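PDB 4GHJ: probable transcriptional regulator from Vibrio vulnificus, which probably binds DNA through a helix-turn-helix domain like those of the XRE family and regulates transcription. Local coordinates for residues L41-V55 against I78-E90. Sequence-based numbering, arbitrary orientation. Where two conformers were deposited one is given.
Sequences LKQARLNRDLTQSEV and IMIAILMALDLTE
Leu86 drives its isobutyl group into the corner between helix 30-47 and helix 52-59. Its CD2 is the busy branch: Leu50 CD1 lies 3.7 Å from it, the two leucines running antiparallel alongside one another, while Val55 CG2 and the backbone CA of Arg45 close in as well. The other branch, CD1, rests near the methyl of Ala44. Arg48 lies across Leu86, roughly perpendicular to it, with a straight reach along its CG-CD bond (chi2 157°) and its CD-NE bond (chi3 177°) that brings the guanidinium to the end of helix 76-85. There Leu88 CD1 sits 3.7 Å above the centre of one guanidinium face. In the plane of the group, Arg48 NH1 donates to Ala44 O at 2.9 Å, and NH2 donates to a water that passes a hydrogen bond on to Asp87 O. Arg48 NE adds a weak, bent bond to Leu86 O, 3.1 Å long, which approaches obliquely. Leu86 and its neighbours thus join helices 30-47 and 52-59 of what is probably an XRE-like helix-turn-helix domain to helix 76-85, which ends in a Schellman motif at Asp87. Val55 CG1 touches Ile82 CG2 at 4.1 Å and, from another direction, Ala85 CB. Leu41 meets Leu83 nearly perpendicularly, their CD2 methyls 4.0 Å apart, and also packs on Ile96 of the second subunit.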
loop_
_atom_site.group_PDB
_atom_site.type_symbol
_atom_site.label_atom_id
_atom_site.label_comp_id
_atom_site.label_asym_id
_atom_site.label_seq_id
_atom_site.Cartn_x
_atom_site.Cartn_y
_atom_site.Cartn_z
ATOM N N LEU B 41 -3.818 1.023 -10.693
ATOM C CA LEU B 41 -3.782 -0.439 -10.763
ATOM C C LEU B 41 -4.596 -0.876 -11.981
ATOM O O LEU B 41 -4.175 -1.766 -12.722
ATOM C CB LEU B 41 -4.327 -1.092 -9.481
ATOM C CG LEU B 41 -3.514 -1.106 -8.176
ATOM C CD1 LEU B 41 -4.415 -1.604 -7.014
ATOM C CD2 LEU B 41 -2.265 -1.987 -8.285
ATOM N N LYS B 42 -5.780 -0.271 -12.159
ATOM C CA LYS B 42 -6.625 -0.551 -13.322
ATOM C C LYS B 42 -5.883 -0.292 -14.650
ATOM O O LYS B 42 -5.903 -1.153 -15.534
ATOM C CB LYS B 42 -7.926 0.263 -13.274
ATOM C CG LYS B 42 -8.800 0.168 -14.517
ATOM C CD LYS B 42 -10.069 1.032 -14.385
ATOM C CE LYS B 42 -10.924 0.914 -15.623
ATOM N NZ LYS B 42 -11.993 1.932 -15.645
ATOM N N GLN B 43 -5.252 0.865 -14.794
ATOM C CA GLN B 43 -4.558 1.183 -16.056
ATOM C C GLN B 43 -3.296 0.325 -16.282
ATOM O O GLN B 43 -2.939 0.041 -17.428
ATOM C CB GLN B 43 -4.262 2.675 -16.162
ATOM C CG GLN B 43 -5.523 3.551 -16.101
ATOM C CD GLN B 43 -6.581 3.193 -17.169
ATOM O OE1 GLN B 43 -6.259 2.764 -18.280
ATOM N NE2 GLN B 43 -7.841 3.415 -16.835
ATOM N N ALA B 44 -2.627 -0.085 -15.204
ATOM C CA ALA B 44 -1.468 -0.996 -15.324
ATOM C C ALA B 44 -1.969 -2.343 -15.882
ATOM O O ALA B 44 -1.349 -2.938 -16.750
ATOM C CB ALA B 44 -0.760 -1.183 -13.970
ATOM N N ARG B 45 -3.117 -2.808 -15.382
ATOM C CA ARG B 45 -3.731 -4.050 -15.848
ATOM C C ARG B 45 -4.149 -3.996 -17.326
ATOM O O ARG B 45 -3.925 -4.951 -18.100
ATOM C CB ARG B 45 -4.952 -4.368 -14.971
ATOM C CG ARG B 45 -5.786 -5.498 -15.494
ATOM C CD ARG B 45 -6.965 -5.826 -14.614
ATOM N NE ARG B 45 -7.970 -4.759 -14.514
ATOM C CZ ARG B 45 -8.921 -4.504 -15.412
ATOM N NH1 ARG B 45 -9.011 -5.205 -16.545
ATOM N NH2 ARG B 45 -9.807 -3.532 -15.183
ATOM N N LEU B 46 -4.755 -2.876 -17.714
ATOM C CA LEU B 46 -5.224 -2.661 -19.088
ATOM C C LEU B 46 -4.046 -2.563 -20.055
ATOM O O LEU B 46 -4.096 -3.102 -21.156
ATOM C CB LEU B 46 -6.105 -1.408 -19.160
ATOM C CG LEU B 46 -7.454 -1.468 -18.419
ATOM C CD1 LEU B 46 -8.216 -0.105 -18.554
ATOM C CD2 LEU B 46 -8.322 -2.614 -18.936
ATOM N N ASN B 47 -2.971 -1.917 -19.618
ATOM C CA ASN B 47 -1.760 -1.814 -20.423
ATOM C C ASN B 47 -1.108 -3.179 -20.676
ATOM O O ASN B 47 -0.353 -3.339 -21.631
ATOM C CB ASN B 47 -0.769 -0.842 -19.778
ATOM C CG ASN B 47 -1.253 0.601 -19.851
ATOM O OD1 ASN B 47 -2.132 0.925 -20.651
ATOM N ND2 ASN B 47 -0.688 1.470 -19.010
ATOM N N ARG B 48 -1.433 -4.164 -19.844
ATOM C CA ARG B 48 -0.902 -5.524 -20.000
ATOM C C ARG B 48 -1.906 -6.460 -20.687
ATOM O O ARG B 48 -1.644 -7.651 -20.829
ATOM C CB ARG B 48 -0.498 -6.064 -18.620
ATOM C CG ARG B 48 0.783 -5.389 -18.131
ATOM C CD ARG B 48 0.988 -5.417 -16.628
ATOM N NE ARG B 48 2.272 -4.800 -16.363
ATOM C CZ ARG B 48 2.497 -3.494 -16.405
ATOM N NH1 ARG B 48 1.509 -2.632 -16.655
ATOM N NH2 ARG B 48 3.716 -3.048 -16.195
ATOM N N ASP B 49 -3.040 -5.891 -21.114
ATOM C CA ASP B 49 -4.121 -6.624 -21.771
ATOM C C ASP B 49 -4.725 -7.713 -20.909
ATOM O O ASP B 49 -5.079 -8.784 -21.406
ATOM C CB ASP B 49 -3.646 -7.203 -23.100
ATOM C CG ASP B 49 -3.502 -6.151 -24.158
ATOM O OD1 ASP B 49 -4.193 -5.113 -24.045
ATOM O OD2 ASP B 49 -2.729 -6.366 -25.121
ATOM N N LEU B 50 -4.852 -7.438 -19.621
ATOM C CA LEU B 50 -5.402 -8.411 -18.685
ATOM C C LEU B 50 -6.787 -8.013 -18.232
ATOM O O LEU B 50 -7.097 -6.824 -18.166
ATOM C CB LEU B 50 -4.490 -8.547 -17.468
ATOM C CG LEU B 50 -3.166 -9.311 -17.623
ATOM C CD1 LEU B 50 -2.252 -9.106 -16.420
ATOM C CD2 LEU B 50 -3.419 -10.805 -17.844
ATOM N N THR B 51 -7.633 -9.000 -17.954
ATOM C CA THR B 51 -8.950 -8.715 -17.381
ATOM C C THR B 51 -8.851 -8.816 -15.840
ATOM O O THR B 51 -7.870 -9.352 -15.322
ATOM C CB THR B 51 -9.989 -9.725 -17.847
ATOM O OG1 THR B 51 -9.638 -11.021 -17.352
ATOM C CG2 THR B 51 -10.081 -9.760 -19.387
ATOM N N GLN B 52 -9.886 -8.358 -15.126
ATOM C CA GLN B 52 -9.935 -8.481 -13.663
ATOM C C GLN B 52 -9.941 -9.969 -13.284
ATOM O O GLN B 52 -9.272 -10.376 -12.330
ATOM C CB GLN B 52 -11.147 -7.771 -13.059
ATOM C CG GLN B 52 -11.072 -6.260 -13.114
ATOM C CD GLN B 52 -12.236 -5.585 -12.466
ATOM O OE1 GLN B 52 -13.338 -6.145 -12.383
ATOM N NE2 GLN B 52 -12.020 -4.352 -12.021
ATOM N N SER B 53 -10.696 -10.762 -14.036
ATOM C CA SER B 53 -10.768 -12.203 -13.818
ATOM C C SER B 53 -9.409 -12.854 -13.966
ATOM O O SER B 53 -9.053 -13.692 -13.157
ATOM C CB SER B 53 -11.747 -12.851 -14.792
ATOM O OG SER B 53 -13.040 -12.348 -14.589
ATOM N N GLU B 54 -8.650 -12.449 -14.991
ATOM C CA GLU B 54 -7.299 -13.009 -15.250
ATOM C C GLU B 54 -6.273 -12.638 -14.139
ATOM O O GLU B 54 -5.446 -13.459 -13.756
ATOM C CB GLU B 54 -6.784 -12.575 -16.631
ATOM C CG GLU B 54 -7.566 -13.210 -17.807
ATOM C CD GLU B 54 -7.315 -12.540 -19.167
ATOM O OE1 GLU B 54 -6.746 -11.422 -19.200
ATOM O OE2 GLU B 54 -7.703 -13.133 -20.209
ATOM N N VAL B 55 -6.351 -11.411 -13.627
ATOM C CA VAL B 55 -5.480 -10.993 -12.515
ATOM C C VAL B 55 -5.805 -11.837 -11.274
ATOM O O VAL B 55 -4.900 -12.391 -10.614
ATOM C CB VAL B 55 -5.619 -9.493 -12.231
ATOM C CG1 VAL B 55 -4.892 -9.113 -10.918
ATOM C CG2 VAL B 55 -5.091 -8.682 -13.422
ATOM N N ILE B 78 -2.852 -7.893 -0.264
ATOM C CA ILE B 78 -3.609 -8.145 -1.488
ATOM C C ILE B 78 -3.140 -7.236 -2.611
ATOM O O ILE B 78 -3.050 -7.680 -3.757
ATOM C CB ILE B 78 -5.117 -7.965 -1.270
ATOM C CG1 ILE B 78 -5.633 -8.992 -0.252
ATOM C CG2 ILE B 78 -5.862 -8.008 -2.634
ATOM C CD1 ILE B 78 -5.290 -10.433 -0.556
HETATM N N MSE B 79 -2.833 -5.975 -2.285
HETATM C CA MSE B 79 -2.289 -5.052 -3.273
HETATM C C MSE B 79 -0.952 -5.596 -3.819
HETATM O O MSE B 79 -0.727 -5.567 -5.024
HETATM C CB MSE B 79 -2.097 -3.638 -2.718
HETATM C CG MSE B 79 -1.687 -2.625 -3.801
HETATM SE SE MSE B 79 -1.488 -0.793 -3.166
HETATM C CE MSE B 79 0.166 -1.024 -2.121
ATOM N N ILE B 80 -0.118 -6.129 -2.928
ATOM C CA ILE B 80 1.186 -6.714 -3.302
ATOM C C ILE B 80 1.008 -7.929 -4.220
ATOM O O ILE B 80 1.722 -8.060 -5.211
ATOM C CB ILE B 80 2.030 -7.041 -2.064
ATOM C CG1 ILE B 80 2.433 -5.740 -1.362
ATOM C CG2 ILE B 80 3.262 -7.870 -2.448
ATOM C CD1 ILE B 80 3.096 -5.916 0.024
ATOM N N ALA B 81 0.060 -8.801 -3.892
ATOM C CA ALA B 81 -0.275 -9.955 -4.735
ATOM C C ALA B 81 -0.703 -9.513 -6.132
ATOM O O ALA B 81 -0.364 -10.167 -7.110
ATOM C CB ALA B 81 -1.377 -10.785 -4.094
ATOM N N ILE B 82 -1.479 -8.426 -6.217
ATOM C CA ILE B 82 -1.917 -7.866 -7.512
ATOM C C ILE B 82 -0.718 -7.330 -8.279
ATOM O O ILE B 82 -0.586 -7.600 -9.478
ATOM C CB ILE B 82 -3.031 -6.810 -7.345
ATOM C CG1 ILE B 82 -4.294 -7.484 -6.777
ATOM C CG2 ILE B 82 -3.362 -6.082 -8.678
ATOM C CD1 ILE B 82 -5.484 -6.499 -6.468
ATOM N N LEU B 83 0.170 -6.604 -7.597
ATOM C CA LEU B 83 1.408 -6.124 -8.229
ATOM C C LEU B 83 2.267 -7.291 -8.764
ATOM O O LEU B 83 2.859 -7.183 -9.857
ATOM C CB LEU B 83 2.237 -5.278 -7.282
ATOM C CG LEU B 83 1.691 -3.915 -6.866
ATOM C CD1 LEU B 83 2.602 -3.322 -5.787
ATOM C CD2 LEU B 83 1.570 -2.998 -8.049
HETATM N N MSE B 84 2.350 -8.368 -7.990
HETATM C CA MSE B 84 3.104 -9.566 -8.393
HETATM C C MSE B 84 2.492 -10.191 -9.662
HETATM O O MSE B 84 3.213 -10.598 -10.569
HETATM C CB MSE B 84 3.127 -10.580 -7.247
HETATM C CG MSE B 84 3.927 -10.125 -6.012
HETATM SE SE MSE B 84 3.701 -11.310 -4.483
HETATM C CE MSE B 84 4.355 -12.957 -5.284
ATOM N N ALA B 85 1.159 -10.241 -9.720
ATOM C CA ALA B 85 0.436 -10.757 -10.901
ATOM C C ALA B 85 0.719 -9.899 -12.151
ATOM O O ALA B 85 0.757 -10.416 -13.226
ATOM C CB ALA B 85 -1.076 -10.837 -10.629
ATOM N N LEU B 86 0.933 -8.594 -11.979
ATOM C CA LEU B 86 1.242 -7.682 -13.078
ATOM C C LEU B 86 2.761 -7.541 -13.340
ATOM O O LEU B 86 3.177 -6.748 -14.183
ATOM C CB LEU B 86 0.650 -6.302 -12.765
ATOM C CG LEU B 86 -0.858 -6.232 -12.570
ATOM C CD1 LEU B 86 -1.277 -4.853 -12.058
ATOM C CD2 LEU B 86 -1.567 -6.570 -13.868
ATOM N N ASP B 87 3.577 -8.300 -12.610
ATOM C CA ASP B 87 5.040 -8.227 -12.706
ATOM C C ASP B 87 5.491 -6.785 -12.408
ATOM O O ASP B 87 6.286 -6.192 -13.145
ATOM C CB ASP B 87 5.535 -8.684 -14.085
ATOM C CG ASP B 87 7.041 -8.901 -14.122
ATOM O OD1 ASP B 87 7.655 -9.162 -13.051
ATOM O OD2 ASP B 87 7.612 -8.823 -15.221
ATOM N N LEU B 88 4.942 -6.223 -11.332
ATOM C CA LEU B 88 5.250 -4.857 -10.880
ATOM C C LEU B 88 5.634 -4.837 -9.384
ATOM O O LEU B 88 5.581 -3.794 -8.732
ATOM C CB LEU B 88 4.030 -3.949 -11.120
ATOM C CG LEU B 88 3.735 -3.520 -12.556
ATOM C CD1 LEU B 88 2.435 -2.709 -12.664
ATOM C CD2 LEU B 88 4.912 -2.700 -13.092
ATOM N N THR B 89 6.050 -5.983 -8.856
ATOM C CA THR B 89 6.373 -6.105 -7.428
ATOM C C THR B 89 7.344 -5.032 -6.911
ATOM O O THR B 89 7.118 -4.468 -5.841
ATOM C CB THR B 89 6.947 -7.505 -7.094
ATOM O OG1 THR B 89 6.201 -8.513 -7.778
ATOM C CG2 THR B 89 6.919 -7.756 -5.552
ATOM N N GLU B 90 8.396 -4.721 -7.680
ATOM C CA GLU B 90 9.398 -3.705 -7.262
ATOM C C GLU B 90 8.828 -2.292 -7.073
ATOM O O GLU B 90 9.398 -1.469 -6.344
ATOM C CB GLU B 90 10.555 -3.628 -8.247
ATOM C CG GLU B 90 11.372 -4.904 -8.408
ATOM C CD GLU B 90 12.526 -4.735 -9.402
ATOM O OE1 GLU B 90 13.037 -3.595 -9.539
ATOM O OE2 GLU B 90 12.942 -5.740 -10.025
HETATM O O HOH W 1 5.609 -5.317 -15.669
#